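Cytochrome c55X (Pseudomonas aeruginosa PAO1, PDB 6TP9) carries a single covalently bound heme c and serves as a small periplasmic electron-transfer cytochrome associated with heme d1 biosynthesis. Local coordinates at residues 37-41 with 42-46. The protein carries 1 engineered substitution. Sequence-based numbering, arbitrary orientation.
Sequences GPALT and PEALR. With HEC (heme c), chain M.
Thr41 places OG1 between its own backbone N and carbonyl carbon (chi1 72°), which turns the hydroxyl toward the turn formed by Pro42 to Leu45. Leu45 has CG anti to its carbonyl carbon, and its methyls fold back toward Leu40 and the heme. Thr41 OG1 accepts a hydrogen bond from Ala44 N at 3.3 Å, with an N-H...O angle of 150°. Thr41 O takes Leu45 N at 3.2 Å, almost in line with the carbonyl bond. It also receives a weak, bent bond from Ala44 N. The side chain and carbonyl of one residue thus grip two successive backbone N-H groups and fix the tight turn. The Glu43 chain bends at chi2 and crosses Thr41 at about a right angle. Its OE1 takes a long, weak bond from Thr41 OG1 (3.5 Å).

Ala44 CB packs against Ala39 O at 3.5 Å. Leu45 CD1 lies against Leu40 O at 3.6 Å. Both leucines also touch Leu85 of helix 75-86. Leu40 sets its methyls over the heme face, with CD1 3.7 Å from HEC CHB. Pro38 CD rests over the same face, 3.5 Å from HEC C3D. Leu45 CD2 reaches the propionate end, 4.0 Å from HEC O2A.

The Pro38 carbonyl is hydrogen-bonded to His28 ND1 of the second subunit, consistent with a domain-swapped dimer in which that subunit supplies the axial histidine. The turn is an ST motif in the loop before helix 50-59. The proline carbonyl holding the axial histidine is characteristic of the class I cytochrome c heme pocket.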
ATOM      1  N   GLY A  37       3.613   6.019  13.249  1.00 22.40           N
ATOM      2  CA  GLY A  37       5.023   6.111  12.943  1.00 21.05           C
ATOM      3  C   GLY A  37       5.301   7.047  11.789  1.00 21.45           C
ATOM      4  O   GLY A  37       4.394   7.543  11.102  1.00 25.12           O
ATOM      5  N   PRO A  38       6.586   7.295  11.551  1.00 20.73           N
ATOM      6  CA  PRO A  38       6.977   8.285  10.539  1.00 21.79           C
ATOM      7  C   PRO A  38       6.650   7.823   9.128  1.00 28.88           C
ATOM      8  O   PRO A  38       6.379   6.652   8.859  1.00 33.12           O
ATOM      9  CB  PRO A  38       8.489   8.421  10.739  1.00 17.10           C
ATOM     10  CG  PRO A  38       8.906   7.120  11.334  1.00 16.77           C
ATOM     11  CD  PRO A  38       7.759   6.688  12.209  1.00 20.20           C
ATOM     12  N   ALA A  39       6.690   8.787   8.209  1.00 29.52           N
ATOM     13  CA  ALA A  39       6.445   8.510   6.803  1.00 26.92           C
ATOM     14  C   ALA A  39       7.652   7.821   6.181  1.00 33.37           C
ATOM     15  O   ALA A  39       8.792   8.255   6.373  1.00 36.48           O
ATOM     16  CB  ALA A  39       6.139   9.803   6.050  1.00 23.52           C
ATOM     17  N   LEU A  40       7.396   6.749   5.432  1.00 33.65           N
ATOM     18  CA  LEU A  40       8.429   6.042   4.685  1.00 31.61           C
ATOM     19  C   LEU A  40       8.284   6.260   3.182  1.00 33.99           C
ATOM     20  O   LEU A  40       8.640   5.388   2.385  1.00 39.80           O
ATOM     21  CB  LEU A  40       8.396   4.550   5.011  1.00 27.54           C
ATOM     22  CG  LEU A  40       8.600   4.184   6.482  1.00 27.39           C
ATOM     23  CD1 LEU A  40       8.629   2.672   6.649  1.00 27.61           C
ATOM     24  CD2 LEU A  40       9.870   4.812   7.037  1.00 27.89           C
ATOM     25  N   THR A  41       7.761   7.416   2.784  1.00 29.83           N
ATOM     26  CA  THR A  41       7.574   7.719   1.376  1.00 26.55           C
ATOM     27  C   THR A  41       8.901   8.124   0.741  1.00 31.81           C
ATOM     28  O   THR A  41       9.864   8.444   1.441  1.00 39.09           O
ATOM     29  CB  THR A  41       6.556   8.842   1.208  1.00 23.44           C
ATOM     30  OG1 THR A  41       7.138  10.083   1.625  1.00 25.70           O
ATOM     31  CG2 THR A  41       5.315   8.571   2.044  1.00 27.85           C
ATOM     32  N   PRO A  42       8.980   8.112  -0.592  1.00 32.15           N
ATOM     33  CA  PRO A  42      10.221   8.572  -1.240  1.00 30.10           C
ATOM     34  C   PRO A  42      10.580  10.002  -0.882  1.00 29.07           C
ATOM     35  O   PRO A  42      11.763  10.323  -0.709  1.00 28.93           O
ATOM     36  CB  PRO A  42       9.911   8.421  -2.736  1.00 28.19           C
ATOM     37  CG  PRO A  42       8.833   7.390  -2.800  1.00 29.71           C
ATOM     38  CD  PRO A  42       8.000   7.609  -1.570  1.00 33.67           C
ATOM     39  N   GLU A  43       9.579  10.877  -0.764  1.00 30.08           N
ATOM     40  CA  GLU A  43       9.850  12.270  -0.426  1.00 25.62           C
ATOM     41  C   GLU A  43      10.499  12.383   0.948  1.00 23.07           C
ATOM     42  O   GLU A  43      11.389  13.216   1.155  1.00 27.65           O
ATOM     43  CB  GLU A  43       8.553  13.082  -0.476  1.00 24.77           C
ATOM     44  CG  GLU A  43       7.906  13.166  -1.860  1.00 29.68           C
ATOM     45  CD  GLU A  43       7.211  11.880  -2.273  1.00 34.43           C
ATOM     46  OE1 GLU A  43       6.352  11.392  -1.509  1.00 35.06           O
ATOM     47  OE2 GLU A  43       7.533  11.353  -3.358  1.00 34.82           O
ATOM     48  N   ALA A  44      10.073  11.545   1.896  1.00 22.15           N
ATOM     49  CA  ALA A  44      10.565  11.627   3.265  1.00 22.93           C
ATOM     50  C   ALA A  44      11.936  10.990   3.447  1.00 28.47           C
ATOM     51  O   ALA A  44      12.639  11.331   4.404  1.00 33.30           O
ATOM     52  CB  ALA A  44       9.568  10.962   4.217  1.00 21.06           C
ATOM     53  N   LEU A  45      12.329  10.072   2.566  1.00 28.24           N
ATOM     54  CA  LEU A  45      13.621   9.408   2.655  1.00 32.33           C
ATOM     55  C   LEU A  45      14.632   9.968   1.663  1.00 39.91           C
ATOM     56  O   LEU A  45      15.703   9.378   1.488  1.00 38.25           O
ATOM     57  CB  LEU A  45      13.454   7.905   2.423  1.00 27.25           C
ATOM     58  CG  LEU A  45      12.467   7.181   3.339  1.00 23.28           C
ATOM     59  CD1 LEU A  45      12.167   5.791   2.801  1.00 14.93           C
ATOM     60  CD2 LEU A  45      13.001   7.099   4.762  1.00 26.23           C
ATOM     61  N   ARG A  46      14.324  11.101   1.028  1.00 45.68           N
ATOM     62  CA  ARG A  46      15.082  11.521  -0.146  1.00 47.01           C
ATOM     63  C   ARG A  46      16.551  11.758   0.183  1.00 47.29           C
ATOM     64  O   ARG A  46      17.435  11.371  -0.588  1.00 51.27           O
ATOM     65  CB  ARG A  46      14.458  12.780  -0.748  1.00 50.83           C
ATOM     66  CG  ARG A  46      14.969  13.089  -2.145  1.00 59.25           C
ATOM     67  CD  ARG A  46      14.146  14.164  -2.841  1.00 68.89           C
ATOM     68  NE  ARG A  46      14.177  15.435  -2.122  1.00 77.75           N
ATOM     69  CZ  ARG A  46      13.116  16.043  -1.591  1.00 82.45           C
ATOM     70  NH1 ARG A  46      13.276  17.197  -0.956  1.00 82.20           N
ATOM     71  NH2 ARG A  46      11.899  15.520  -1.698  1.00 83.44           N
TER
HETATM   72 FE   HEC M 102       9.796   1.407  11.325  1.00 25.03          FE
HETATM   73  CHA HEC M 102      11.607   4.303  11.611  1.00 24.97           C
HETATM   74  CHB HEC M 102      11.342   0.780   8.287  1.00 26.60           C
HETATM   75  CHC HEC M 102       8.238  -1.620  11.147  1.00 20.67           C
HETATM   76  CHD HEC M 102       7.909   2.227  14.075  1.00 15.44           C
HETATM   77  NA  HEC M 102      11.187   2.371  10.147  1.00 22.93           N
HETATM   78  C1A HEC M 102      11.851   3.531  10.497  1.00 28.62           C
HETATM   79  C2A HEC M 102      12.853   3.801   9.485  1.00 23.28           C
HETATM   80  C3A HEC M 102      12.785   2.834   8.568  1.00 20.28           C
HETATM   81  C4A HEC M 102      11.735   1.914   8.963  1.00 23.32           C
HETATM   82  CMA HEC M 102      13.668   2.716   7.308  1.00 22.17           C
HETATM   83  CAA HEC M 102      13.827   5.000   9.474  1.00 23.33           C
HETATM   84  CBA HEC M 102      13.181   6.174   8.745  1.00 26.04           C
HETATM   85  CGA HEC M 102      14.117   7.353   8.735  1.00 29.64           C
HETATM   86  O1A HEC M 102      15.331   7.159   9.008  1.00 32.24           O
HETATM   87  O2A HEC M 102      13.648   8.486   8.447  1.00 28.93           O
HETATM   88  NB  HEC M 102       9.794  -0.122   9.968  1.00 18.68           N
HETATM   89  C1B HEC M 102      10.500  -0.193   8.781  1.00 23.96           C
HETATM   90  C2B HEC M 102      10.207  -1.474   8.165  1.00 26.41           C
HETATM   91  C3B HEC M 102       9.354  -2.126   8.955  1.00 22.68           C
HETATM   92  C4B HEC M 102       9.076  -1.294  10.105  1.00 19.09           C
HETATM   93  CMB HEC M 102      10.766  -1.992   6.822  1.00 29.34           C
HETATM   94  CAB HEC M 102       8.755  -3.524   8.702  1.00 27.45           C
HETATM   95  CBB HEC M 102       9.886  -4.554   8.527  1.00 35.74           C
HETATM   96  NC  HEC M 102       8.307   0.504  12.378  1.00 15.52           N
HETATM   97  C1C HEC M 102       7.890  -0.800  12.195  1.00 18.90           C
HETATM   98  C2C HEC M 102       6.994  -1.148  13.277  1.00 17.72           C
HETATM   99  C3C HEC M 102       6.942  -0.111  14.119  1.00 20.25           C
HETATM  100  C4C HEC M 102       7.738   0.965  13.550  1.00 18.69           C
HETATM  101  CMC HEC M 102       6.347  -2.537  13.481  1.00 17.66           C
HETATM  102  CAC HEC M 102       6.109  -0.033  15.421  1.00 26.78           C
HETATM  103  CBC HEC M 102       6.400  -1.241  16.333  1.00 32.95           C
HETATM  104  ND  HEC M 102       9.746   3.022  12.627  1.00 15.71           N
HETATM  105  C1D HEC M 102       8.895   3.125  13.727  1.00 14.77           C
HETATM  106  C2D HEC M 102       9.226   4.331  14.456  1.00 14.54           C
HETATM  107  C3D HEC M 102      10.382   4.970  13.680  1.00 16.40           C
HETATM  108  C4D HEC M 102      10.635   4.092  12.564  1.00 17.48           C
HETATM  109  CMD HEC M 102       8.563   4.867  15.742  1.00 21.09           C
HETATM  110  CAD HEC M 102      11.127   6.280  14.006  1.00 25.26           C
HETATM  111  CBD HEC M 102      12.231   6.034  15.027  1.00 30.67           C
HETATM  112  CGD HEC M 102      12.886   7.358  15.307  1.00 32.31           C
HETATM  113  O1D HEC M 102      12.512   8.003  16.320  1.00 33.80           O
HETATM  114  O2D HEC M 102      13.767   7.776  14.510  1.00 34.35           O